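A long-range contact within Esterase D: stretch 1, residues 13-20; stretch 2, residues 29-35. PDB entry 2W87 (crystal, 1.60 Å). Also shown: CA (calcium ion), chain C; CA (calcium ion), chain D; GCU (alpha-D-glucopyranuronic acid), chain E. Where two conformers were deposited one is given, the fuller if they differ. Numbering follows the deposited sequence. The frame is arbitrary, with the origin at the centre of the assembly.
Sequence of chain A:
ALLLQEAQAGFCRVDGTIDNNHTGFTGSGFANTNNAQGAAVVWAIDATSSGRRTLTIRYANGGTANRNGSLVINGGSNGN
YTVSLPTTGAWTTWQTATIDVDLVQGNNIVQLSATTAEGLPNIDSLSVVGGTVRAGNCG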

# COMPACT_ATOMS: atom_id res chain seq x y z
N ARG A 13 9.24 -2.02 -2.98
CA ARG A 13 10.10 -1.59 -1.89
C ARG A 13 9.31 -1.37 -0.63
O ARG A 13 8.14 -1.03 -0.68
CB ARG A 13 10.80 -0.26 -2.24
CG ARG A 13 11.88 0.13 -1.27
CD ARG A 13 12.50 1.45 -1.59
NE ARG A 13 11.87 2.56 -0.88
CZ ARG A 13 11.12 3.49 -1.46
NH1 ARG A 13 10.87 3.45 -2.77
NH2 ARG A 13 10.59 4.47 -0.72
N VAL A 14 9.97 -1.64 0.50
CA VAL A 14 9.54 -1.13 1.81
C VAL A 14 10.75 -0.48 2.49
O VAL A 14 11.84 -1.04 2.50
CB VAL A 14 8.92 -2.20 2.72
CG1 VAL A 14 9.84 -3.41 2.88
CG2 VAL A 14 8.52 -1.60 4.09
N ASP A 15 10.54 0.73 3.02
CA ASP A 15 11.51 1.36 3.91
C ASP A 15 11.29 0.77 5.28
O ASP A 15 10.50 1.30 6.08
CB ASP A 15 11.33 2.87 3.91
CG ASP A 15 11.49 3.47 2.54
OD1 ASP A 15 12.46 3.04 1.83
OD2 ASP A 15 10.64 4.34 2.15
N GLY A 16 11.97 -0.32 5.55
CA GLY A 16 11.67 -1.17 6.71
C GLY A 16 11.95 -2.62 6.36
O GLY A 16 12.93 -2.92 5.71
N THR A 17 11.08 -3.53 6.78
CA THR A 17 11.28 -4.95 6.56
C THR A 17 10.01 -5.62 6.09
O THR A 17 8.94 -5.05 6.25
CB THR A 17 11.75 -5.67 7.86
OG1 THR A 17 10.90 -5.35 8.97
CG2 THR A 17 13.18 -5.32 8.21
N ILE A 18 10.16 -6.81 5.53
CA ILE A 18 9.05 -7.72 5.34
C ILE A 18 9.04 -8.72 6.50
O ILE A 18 10.01 -9.43 6.70
CB ILE A 18 9.12 -8.46 4.00
CG1 ILE A 18 9.13 -7.45 2.87
CG2 ILE A 18 7.91 -9.39 3.85
CD1 ILE A 18 7.84 -6.70 2.75
N ASP A 19 7.94 -8.74 7.24
CA ASP A 19 7.85 -9.49 8.47
C ASP A 19 6.69 -10.48 8.39
O ASP A 19 5.83 -10.40 7.50
CB ASP A 19 7.60 -8.56 9.67
CG ASP A 19 8.75 -7.65 9.97
OD1 ASP A 19 9.79 -7.69 9.28
OD2 ASP A 19 8.60 -6.90 10.96
N ASN A 20 6.68 -11.40 9.36
CA ASN A 20 5.64 -12.43 9.43
C ASN A 20 5.39 -12.90 10.86
O ASN A 20 4.88 -14.00 11.07
CB ASN A 20 6.07 -13.62 8.60
CG ASN A 20 7.41 -14.23 9.09
OD1 ASN A 20 7.97 -13.84 10.15
ND2 ASN A 20 7.92 -15.15 8.33
N GLY A 29 3.95 -12.65 4.12
CA GLY A 29 4.10 -11.72 5.24
C GLY A 29 3.40 -10.38 5.04
O GLY A 29 2.34 -10.30 4.44
N PHE A 30 4.03 -9.35 5.58
CA PHE A 30 3.51 -7.99 5.50
C PHE A 30 4.67 -7.02 5.54
O PHE A 30 5.75 -7.35 6.01
CB PHE A 30 2.54 -7.73 6.65
CG PHE A 30 3.08 -8.05 8.02
CD1 PHE A 30 3.85 -7.13 8.71
CD2 PHE A 30 2.81 -9.27 8.61
CE1 PHE A 30 4.33 -7.43 9.97
CE2 PHE A 30 3.28 -9.56 9.87
CZ PHE A 30 4.04 -8.65 10.55
N ALA A 31 4.46 -5.84 4.97
CA ALA A 31 5.50 -4.81 4.97
C ALA A 31 5.39 -4.03 6.28
O ALA A 31 4.33 -3.50 6.64
CB ALA A 31 5.31 -3.87 3.77
N ASN A 32 6.52 -3.93 6.98
CA ASN A 32 6.62 -3.20 8.24
C ASN A 32 7.56 -2.00 8.08
O ASN A 32 8.78 -2.17 8.05
CB ASN A 32 7.18 -4.14 9.31
CG ASN A 32 7.45 -3.45 10.63
OD1 ASN A 32 7.17 -2.25 10.79
ND2 ASN A 32 7.99 -4.22 11.59
N THR A 33 7.01 -0.81 7.93
CA THR A 33 7.84 0.39 7.77
C THR A 33 8.62 0.73 9.04
O THR A 33 8.14 0.50 10.15
CB THR A 33 7.02 1.65 7.40
OG1 THR A 33 6.01 1.89 8.40
CG2 THR A 33 6.39 1.50 6.03
N ASN A 34 9.81 1.27 8.83
CA ASN A 34 10.48 2.07 9.83
C ASN A 34 9.48 3.00 10.49
O ASN A 34 8.56 3.48 9.84
CB ASN A 34 11.52 2.98 9.16
CG ASN A 34 12.69 2.21 8.56
OD1 ASN A 34 13.04 1.14 9.04
ND2 ASN A 34 13.32 2.77 7.50
N ASN A 35 9.67 3.27 11.78
CA ASN A 35 8.82 4.21 12.50
C ASN A 35 9.37 5.63 12.32
O ASN A 35 10.06 6.17 13.20
CB ASN A 35 8.72 3.78 13.96
CG ASN A 35 8.37 2.30 14.09
OD1 ASN A 35 7.63 1.75 13.26
ND2 ASN A 35 8.94 1.64 15.08
CA CA C . 6.66 -0.24 11.88
CA CA D . 1.01 -10.12 2.47
C1 GCU E . 5.81 -3.45 17.00
C2 GCU E . 5.13 -4.47 16.08
C3 GCU E . 5.55 -4.19 14.64
C4 GCU E . 5.07 -2.80 14.28
C5 GCU E . 5.68 -1.81 15.27
C6 GCU E . 5.22 -0.38 15.02
O1 GCU E . 7.21 -3.60 16.82
O2 GCU E . 5.55 -5.78 16.44
O3 GCU E . 4.98 -5.15 13.75
O4 GCU E . 5.48 -2.43 12.94
O5 GCU E . 5.31 -2.15 16.60
O6A GCU E . 5.29 0.03 13.85
O6B GCU E . 4.80 0.31 15.99
O HOH W 1 5.57 1.89 11.29
O HOH W 2 8.68 -0.83 13.09
O HOH W 3 4.71 -0.67 10.41

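The side chain of Asn32 does two jobs at once: its OD1 binds the chain C calcium at 2.3 Å, while its ND2 donates a nearly straight hydrogen bond, 2.8 Å long, to OD2 of Asp19 on the partner strand. An amide suits this post because its oxygen can face the metal while its nitrogen faces a carboxylate. Asp19 is steadied in turn by Thr17, whose OG1 donates to Asp19 OD1 at 2.6 Å, so both carboxylate oxygens are engaged and the metal ligand is braced from the neighbouring strand. The same calcium takes Thr33 O at 2.4 Å and also binds the sugar acid, through GCU O4 at 2.7 Å and O6A at 2.4 Å.

Beneath this lies a short antiparallel ladder, residues 16-19 against 30-33. Thr17 and Asn32 form one hydrogen-bonded pair, with Thr17 N to Asn32 O at 3.0 Å and Asn32 N to Thr17 O at 2.8 Å; Asp19 and Phe30 repeat the pattern, with Asp19 N to Phe30 O at 2.9 Å and Phe30 N to Asp19 O at 2.8 Å. Beyond the paired strands, Asn34 N extends the bonding to Asp15 O at 2.8 Å.

Side chains alternate accordingly. Thr17, Asp19, Phe30 and Asn32 share one face, where the Phe30 ring brings CE1 within 3.5 Å of Asp19 CB. Ile18 and Ala31 share the other: Ile18 CD1 and Val14 CG2 each lie 3.9 Å from Ala31 CB, a small apolar cluster around a methyl.

Gly16 follows a stricter rule. A CB there would sit 2.1 Å from Asn32 O and jam against the preceding carbonyl; without one, Gly16 CA approaches Asn32 O to 3.3 Å in a CA-H...O contact. Gly29 likewise leaves no CB to strike Asp19 O, and its own O binds the chain D calcium at 2.4 Å.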